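PDB 2R8B: uncharacterized protein Atu2452 from Agrobacterium tumefaciens, which is of unknown function but, as a dienelactone hydrolase family member with an alpha/beta-hydrolase fold, probably acts as a serine hydrolase. Local coordinates for residues P45-D49 with A133-H137; F52-R56 with E75-F79. All coordinates share one frame; numbering follows the deposited sequence.

Interaction 1 of 2, residues P45-D49 with A133-H137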
ATOM      1  N   PRO A  45      13.404  18.084  -9.408  1.00 66.29           N
ATOM      2  CA  PRO A  45      13.057  16.671  -9.669  1.00 66.05           C
ATOM      3  C   PRO A  45      12.641  16.369 -11.129  1.00 65.81           C
ATOM      4  O   PRO A  45      12.616  17.282 -11.975  1.00 66.12           O
ATOM      5  CB  PRO A  45      11.904  16.416  -8.688  1.00 66.04           C
ATOM      6  CG  PRO A  45      12.258  17.327  -7.462  1.00 66.38           C
ATOM      7  CD  PRO A  45      13.228  18.430  -7.982  1.00 66.49           C
HETATM    8  N   MSE A  46      12.398  15.088 -11.418  1.00 64.98           N
HETATM    9  CA  MSE A  46      11.753  14.631 -12.651  1.00 64.45           C
HETATM   10  C   MSE A  46      10.526  13.862 -12.169  1.00 63.10           C
HETATM   11  O   MSE A  46      10.298  13.801 -10.964  1.00 63.40           O
HETATM   12  CB  MSE A  46      12.690  13.744 -13.453  1.00 64.10           C
HETATM   13  CG  MSE A  46      12.187  13.476 -14.852  1.00 65.19           C
HETATM   14 SE   MSE A  46      13.490  12.548 -16.028  0.80 66.97          SE
HETATM   15  CE  MSE A  46      14.517  14.079 -16.859  1.00 66.22           C
ATOM     16  N   THR A  47       9.727  13.276 -13.054  1.00 61.59           N
ATOM     17  CA  THR A  47       8.388  12.824 -12.599  1.00 59.96           C
ATOM     18  C   THR A  47       8.267  11.446 -11.889  1.00 59.21           C
ATOM     19  O   THR A  47       7.562  11.318 -10.881  1.00 58.76           O
ATOM     20  CB  THR A  47       7.279  13.074 -13.670  1.00 60.15           C
ATOM     21  OG1 THR A  47       6.096  12.341 -13.305  1.00 56.97           O
ATOM     22  CG2 THR A  47       7.806  12.772 -15.187  1.00 60.74           C
ATOM     23  N   LYS A  48       8.950  10.435 -12.416  1.00 58.13           N
ATOM     24  CA  LYS A  48       9.167   9.149 -11.733  1.00 56.86           C
ATOM     25  C   LYS A  48      10.130   9.248 -10.550  1.00 56.48           C
ATOM     26  O   LYS A  48      10.228   8.346  -9.733  1.00 55.97           O
ATOM     27  CB  LYS A  48       9.788   8.180 -12.719  1.00 56.86           C
ATOM     28  CG  LYS A  48      10.857   8.817 -13.590  1.00 56.37           C
ATOM     29  CD  LYS A  48      12.067   7.927 -13.656  1.00 54.37           C
ATOM     30  CE  LYS A  48      13.113   8.491 -14.587  1.00 52.97           C
ATOM     31  NZ  LYS A  48      14.308   7.643 -14.473  1.00 51.39           N
ATOM     32  N   ASP A  49      10.890  10.332 -10.511  1.00 56.20           N
ATOM     33  CA  ASP A  49      11.753  10.648  -9.391  1.00 55.86           C
ATOM     34  C   ASP A  49      11.048  11.503  -8.348  1.00 55.83           C
ATOM     35  O   ASP A  49      11.725  12.164  -7.550  1.00 55.50           O
ATOM     36  CB  ASP A  49      12.934  11.451  -9.897  1.00 55.63           C
ATOM     37  CG  ASP A  49      13.803  10.661 -10.805  1.00 56.07           C
ATOM     38  OD1 ASP A  49      13.821   9.430 -10.581  1.00 56.56           O
ATOM     39  OD2 ASP A  49      14.449  11.256 -11.719  1.00 54.11           O
ATOM     40  N   ALA A 133       4.463   6.509 -13.888  1.00 52.60           N
ATOM     41  CA  ALA A 133       5.673   7.027 -14.521  1.00 51.77           C
ATOM     42  C   ALA A 133       6.785   5.979 -14.469  1.00 51.51           C
ATOM     43  O   ALA A 133       7.532   5.843 -15.421  1.00 51.12           O
ATOM     44  CB  ALA A 133       6.113   8.367 -13.883  1.00 51.16           C
ATOM     45  N   ASN A 134       6.858   5.209 -13.381  1.00 51.48           N
ATOM     46  CA  ASN A 134       7.855   4.126 -13.272  1.00 51.06           C
ATOM     47  C   ASN A 134       7.489   2.887 -14.062  1.00 50.90           C
ATOM     48  O   ASN A 134       8.367   2.244 -14.614  1.00 50.99           O
ATOM     49  CB  ASN A 134       8.119   3.754 -11.816  1.00 50.68           C
ATOM     50  CG  ASN A 134       8.947   4.782 -11.111  1.00 49.67           C
ATOM     51  OD1 ASN A 134      10.160   4.787 -11.182  1.00 50.34           O
ATOM     52  ND2 ASN A 134       8.289   5.669 -10.429  1.00 50.27           N
ATOM     53  N   ARG A 135       6.208   2.528 -14.054  1.00 50.99           N
ATOM     54  CA  ARG A 135       5.633   1.641 -15.052  1.00 51.33           C
ATOM     55  C   ARG A 135       6.262   1.929 -16.443  1.00 51.11           C
ATOM     56  O   ARG A 135       6.870   1.063 -17.030  1.00 51.50           O
ATOM     57  CB  ARG A 135       4.132   1.899 -15.089  1.00 51.74           C
ATOM     58  CG  ARG A 135       3.331   0.946 -15.915  1.00 53.54           C
ATOM     59  CD  ARG A 135       3.028  -0.217 -15.035  1.00 56.25           C
ATOM     60  NE  ARG A 135       1.786  -0.964 -15.313  1.00 57.43           N
ATOM     61  CZ  ARG A 135       0.556  -0.497 -15.571  1.00 58.25           C
ATOM     62  NH1 ARG A 135       0.253   0.822 -15.629  1.00 56.61           N
ATOM     63  NH2 ARG A 135      -0.401  -1.413 -15.767  1.00 57.66           N
ATOM     64  N   GLU A 136       6.152   3.147 -16.959  1.00 51.32           N
ATOM     65  CA  GLU A 136       6.779   3.487 -18.241  1.00 52.18           C
ATOM     66  C   GLU A 136       8.263   3.179 -18.202  1.00 51.75           C
ATOM     67  O   GLU A 136       8.746   2.383 -18.987  1.00 51.79           O
ATOM     68  CB  GLU A 136       6.590   4.970 -18.588  1.00 52.85           C
ATOM     69  CG  GLU A 136       5.118   5.410 -18.931  1.00 56.51           C
ATOM     70  CD  GLU A 136       4.827   5.538 -20.485  1.00 60.05           C
ATOM     71  OE1 GLU A 136       3.610   5.675 -20.853  1.00 57.54           O
ATOM     72  OE2 GLU A 136       5.808   5.512 -21.313  1.00 58.48           O
ATOM     73  N   HIS A 137       8.974   3.788 -17.259  1.00 51.28           N
ATOM     74  CA  HIS A 137      10.414   3.750 -17.259  1.00 51.07           C
ATOM     75  C   HIS A 137      10.987   2.344 -17.333  1.00 51.38           C
ATOM     76  O   HIS A 137      11.797   2.058 -18.222  1.00 50.98           O
ATOM     77  CB  HIS A 137      10.996   4.509 -16.081  1.00 50.33           C
ATOM     78  CG  HIS A 137      12.486   4.528 -16.084  1.00 51.20           C
ATOM     79  ND1 HIS A 137      13.242   4.163 -14.985  1.00 52.09           N
ATOM     80  CD2 HIS A 137      13.368   4.815 -17.074  1.00 48.28           C
ATOM     81  CE1 HIS A 137      14.530   4.243 -15.296  1.00 49.92           C
ATOM     82  NE2 HIS A 137      14.629   4.613 -16.560  1.00 47.25           N
TER
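The last turns of helix 117-138 meet the loop that leads into edge strand 53-56, and Lys48 of that loop lies against Ala133, Asn134 and His137, residues one turn apart or less on the helix. Ala133 suits its place because its small methyl lets the loop backbone come close: CB of Ala133 is 3.8 Å from N of Lys48 and 3.9 Å from CB of Lys48, while Thr47 only brushes the same methyl. Beside it, the amide of Asn134 lies against CB of the lysine. Its ND2 gives a weak hydrogen bond to Lys48 O (3.4 Å, 155° at the hydrogen), but it also bonds Phe130 O one turn earlier, so the loop carbonyl is a second acceptor for an amide already held by its own helix. The rest of Lys48 runs across to His137. With CG tucked between N and C (chi1 41°) and a bend at chi2, the chain is carried out toward the end of the helix, where CE makes a CH-pi contact, 4.3 Å from the centroid of the His137 ring and almost on its normal. NZ stands 3.5 Å above the plane, over the ring centre. An ammonium group so placed could draw on the pi electrons of a neutral imidazole, and would probably disfavour protonation of His137.

Interaction 2 of 2, residues F52-R56 with E75-F79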
ATOM      1  N   PHE A  52      11.844  10.652  -3.303  1.00 54.30           N
ATOM      2  CA  PHE A  52      13.108  10.004  -3.054  1.00 54.72           C
ATOM      3  C   PHE A  52      12.808   8.549  -2.794  1.00 54.38           C
ATOM      4  O   PHE A  52      11.866   8.226  -2.108  1.00 54.60           O
ATOM      5  CB  PHE A  52      13.787  10.602  -1.824  1.00 55.24           C
ATOM      6  CG  PHE A  52      15.190  10.110  -1.636  1.00 57.50           C
ATOM      7  CD1 PHE A  52      16.248  10.669  -2.393  1.00 56.92           C
ATOM      8  CD2 PHE A  52      15.461   9.037  -0.765  1.00 57.90           C
ATOM      9  CE1 PHE A  52      17.554  10.192  -2.261  1.00 56.44           C
ATOM     10  CE2 PHE A  52      16.779   8.557  -0.618  1.00 57.73           C
ATOM     11  CZ  PHE A  52      17.825   9.139  -1.374  1.00 56.37           C
ATOM     12  N   HIS A  53      13.584   7.643  -3.348  1.00 54.72           N
ATOM     13  CA  HIS A  53      13.226   6.238  -3.173  1.00 54.63           C
ATOM     14  C   HIS A  53      14.394   5.307  -3.436  1.00 54.97           C
ATOM     15  O   HIS A  53      15.335   5.682  -4.114  1.00 54.74           O
ATOM     16  CB  HIS A  53      12.044   5.880  -4.087  1.00 54.52           C
ATOM     17  CG  HIS A  53      12.331   6.011  -5.555  1.00 53.85           C
ATOM     18  ND1 HIS A  53      12.256   7.211  -6.223  1.00 53.73           N
ATOM     19  CD2 HIS A  53      12.652   5.082  -6.490  1.00 53.49           C
ATOM     20  CE1 HIS A  53      12.540   7.019  -7.503  1.00 54.59           C
ATOM     21  NE2 HIS A  53      12.787   5.737  -7.690  1.00 51.90           N
ATOM     22  N   LYS A  54      14.340   4.096  -2.894  1.00 55.39           N
ATOM     23  CA  LYS A  54      15.180   3.025  -3.429  1.00 55.23           C
ATOM     24  C   LYS A  54      14.526   2.389  -4.685  1.00 55.21           C
ATOM     25  O   LYS A  54      13.286   2.378  -4.811  1.00 55.46           O
ATOM     26  CB  LYS A  54      15.432   1.960  -2.359  1.00 55.28           C
ATOM     27  CG  LYS A  54      16.554   2.291  -1.401  1.00 56.33           C
ATOM     28  CD  LYS A  54      17.596   1.153  -1.311  1.00 57.97           C
ATOM     29  CE  LYS A  54      18.729   1.514  -0.338  1.00 58.80           C
ATOM     30  NZ  LYS A  54      19.742   2.378  -0.996  1.00 60.52           N
ATOM     31  N   SER A  55      15.347   1.855  -5.602  1.00 54.80           N
ATOM     32  CA  SER A  55      14.835   1.038  -6.715  1.00 54.51           C
ATOM     33  C   SER A  55      15.723  -0.138  -7.111  1.00 54.71           C
ATOM     34  O   SER A  55      16.945  -0.067  -7.023  1.00 54.93           O
ATOM     35  CB  SER A  55      14.535   1.899  -7.943  1.00 54.31           C
ATOM     36  OG  SER A  55      15.635   2.728  -8.254  1.00 53.27           O
ATOM     37  N   ARG A  56      15.099  -1.213  -7.584  1.00 54.96           N
ATOM     38  CA  ARG A  56      15.836  -2.358  -8.139  1.00 55.45           C
ATOM     39  C   ARG A  56      15.150  -2.719  -9.451  1.00 55.14           C
ATOM     40  O   ARG A  56      14.021  -3.226  -9.444  1.00 55.34           O
ATOM     41  CB  ARG A  56      15.803  -3.525  -7.146  1.00 55.42           C
ATOM     42  CG  ARG A  56      16.867  -4.557  -7.306  1.00 57.83           C
ATOM     43  CD  ARG A  56      16.377  -5.802  -8.010  1.00 61.28           C
ATOM     44  NE  ARG A  56      15.396  -6.550  -7.231  1.00 66.57           N
ATOM     45  CZ  ARG A  56      14.836  -7.694  -7.633  1.00 69.99           C
ATOM     46  NH1 ARG A  56      15.210  -8.230  -8.813  1.00 71.47           N
ATOM     47  NH2 ARG A  56      13.905  -8.305  -6.872  1.00 67.63           N
ATOM     48  N   GLU A  75      12.714   4.251   3.236  1.00 61.10           N
ATOM     49  CA  GLU A  75      12.854   3.481   1.991  1.00 61.24           C
ATOM     50  C   GLU A  75      13.524   2.122   2.172  1.00 61.35           C
ATOM     51  O   GLU A  75      13.374   1.235   1.320  1.00 61.24           O
ATOM     52  CB  GLU A  75      13.634   4.247   0.929  1.00 61.49           C
ATOM     53  CG  GLU A  75      13.743   5.702   1.193  1.00 61.40           C
ATOM     54  CD  GLU A  75      14.959   6.025   2.002  1.00 61.44           C
ATOM     55  OE1 GLU A  75      16.032   5.452   1.722  1.00 59.66           O
ATOM     56  OE2 GLU A  75      14.834   6.855   2.919  1.00 62.73           O
ATOM     57  N   ASN A  76      14.270   1.950   3.256  1.00 61.37           N
ATOM     58  CA  ASN A  76      14.870   0.640   3.529  1.00 61.67           C
ATOM     59  C   ASN A  76      14.047  -0.322   4.354  1.00 61.36           C
ATOM     60  O   ASN A  76      14.376  -1.512   4.354  1.00 61.39           O
ATOM     61  CB  ASN A  76      16.257   0.758   4.141  1.00 61.56           C
ATOM     62  CG  ASN A  76      17.237   1.300   3.185  1.00 62.56           C
ATOM     63  OD1 ASN A  76      17.516   0.693   2.145  1.00 64.47           O
ATOM     64  ND2 ASN A  76      17.762   2.475   3.498  1.00 61.92           N
ATOM     65  N   GLN A  77      13.027   0.177   5.060  1.00 60.79           N
ATOM     66  CA  GLN A  77      12.105  -0.706   5.771  1.00 60.85           C
ATOM     67  C   GLN A  77      11.736  -1.899   4.909  1.00 60.13           C
ATOM     68  O   GLN A  77      12.111  -3.043   5.224  1.00 59.27           O
ATOM     69  CB  GLN A  77      10.828   0.010   6.205  1.00 60.82           C
ATOM     70  CG  GLN A  77      10.914   0.585   7.606  1.00 62.00           C
ATOM     71  CD  GLN A  77       9.617   0.410   8.396  1.00 64.36           C
ATOM     72  OE1 GLN A  77       8.488   0.478   7.859  1.00 64.63           O
ATOM     73  NE2 GLN A  77       9.776   0.173   9.687  1.00 64.67           N
ATOM     74  N   PHE A  78      11.051  -1.626   3.800  1.00 59.43           N
ATOM     75  CA  PHE A  78      10.485  -2.711   3.017  1.00 59.09           C
ATOM     76  C   PHE A  78      11.209  -3.209   1.757  1.00 58.62           C
ATOM     77  O   PHE A  78      10.773  -4.209   1.167  1.00 58.81           O
ATOM     78  CB  PHE A  78       9.025  -2.418   2.739  1.00 59.16           C
ATOM     79  CG  PHE A  78       8.160  -2.635   3.924  1.00 60.24           C
ATOM     80  CD1 PHE A  78       7.671  -3.898   4.216  1.00 60.21           C
ATOM     81  CD2 PHE A  78       7.851  -1.577   4.787  1.00 63.36           C
ATOM     82  CE1 PHE A  78       6.858  -4.108   5.324  1.00 59.46           C
ATOM     83  CE2 PHE A  78       7.039  -1.778   5.916  1.00 61.45           C
ATOM     84  CZ  PHE A  78       6.550  -3.050   6.178  1.00 59.81           C
ATOM     85  N   PHE A  79      12.304  -2.547   1.369  1.00 57.86           N
ATOM     86  CA  PHE A  79      13.021  -2.865   0.140  1.00 57.07           C
ATOM     87  C   PHE A  79      13.422  -4.330   0.012  1.00 58.09           C
ATOM     88  O   PHE A  79      12.959  -4.982  -0.919  1.00 58.51           O
ATOM     89  CB  PHE A  79      14.239  -1.944  -0.065  1.00 56.47           C
ATOM     90  CG  PHE A  79      14.839  -1.991  -1.468  1.00 53.44           C
ATOM     91  CD1 PHE A  79      14.164  -1.434  -2.549  1.00 49.61           C
ATOM     92  CD2 PHE A  79      16.098  -2.559  -1.680  1.00 52.39           C
ATOM     93  CE1 PHE A  79      14.696  -1.448  -3.807  1.00 49.33           C
ATOM     94  CE2 PHE A  79      16.675  -2.573  -2.944  1.00 50.68           C
ATOM     95  CZ  PHE A  79      15.971  -2.014  -4.021  1.00 52.28           C
TER
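Glu75, in the first turn of helix 75-85, meets both Phe52 and Lys54. Its CB packs 3.9 Å from N of Lys54, and its bend at chi2 turns the carboxylate toward the phenyl ring of Phe52. There OE1 of Glu75 lies in the ring plane, at the edge, 4.0 Å from CE2 of Phe52, with carboxylate and ring 87° apart. A ring rim carries partial positive charge, so this is the side of a phenylalanine that suits an anion. NZ of Lys54 stays 5.5 Å from OE1 of Glu75, too far for a salt bridge, though the opposite charges may attract weakly.

Asn76 follows, its amide beside the outer part of the Lys54 chain, in a placement too doubtful to interpret. Here the helix flanks strand 53-56, one of the two edges of the alpha/beta-hydrolase sheet. The axes of strand 53-56 and of the turn 75-79 approach to 8.5 Å, with their N-to-C directions 30° apart, and the strand is paired antiparallel with 90-94.

Phe79, one turn on from Glu75, lies between the helix and the strand, its ring against Lys54, Ser55 and Arg56. With CG swung opposite the backbone N (chi1 -166°), the ring reaches the strand. CB of Lys54 sits 3.6 Å above the ring plane, displaced toward the rim, in a CH-pi contact, and the aliphatic lysine chain crosses at about a right angle, bringing CD of Lys54 to 4.0 Å from CD2 of Phe79. The far edge of the ring faces the backbone of Ser55 and N of Arg56, and CZ of Phe79 is 3.5 Å from CB of Arg56, whose guanidinium leads away to Pro87 O. Ile91 and Ser93 of strand 90-94 also touch this ring.

In the fold
Interactions 1 and 2 both involve the same edge strand or its approach: helix 117-138 holds the loop before it, and helix 75-85 packs against the strand itself. Interaction 2 is nested in the chain loop that interaction 1 closes. Their centres are about 15 Å apart, yet they touch where Lys48 O packs 3.5 Å from CE1 of His53. Phe130 serves both, taking a bond from Asn134 through its carbonyl and meeting the His53 ring edge-to-face. Neither contact contains a member of the probable Ser149-Asp199-His230 triad. Phe78, on the same turn as Phe79 but taking no part in the contact, packs against Leu146 and Phe148, at the end of strand 143-148 that leads into the presumed nucleophile, Ser149.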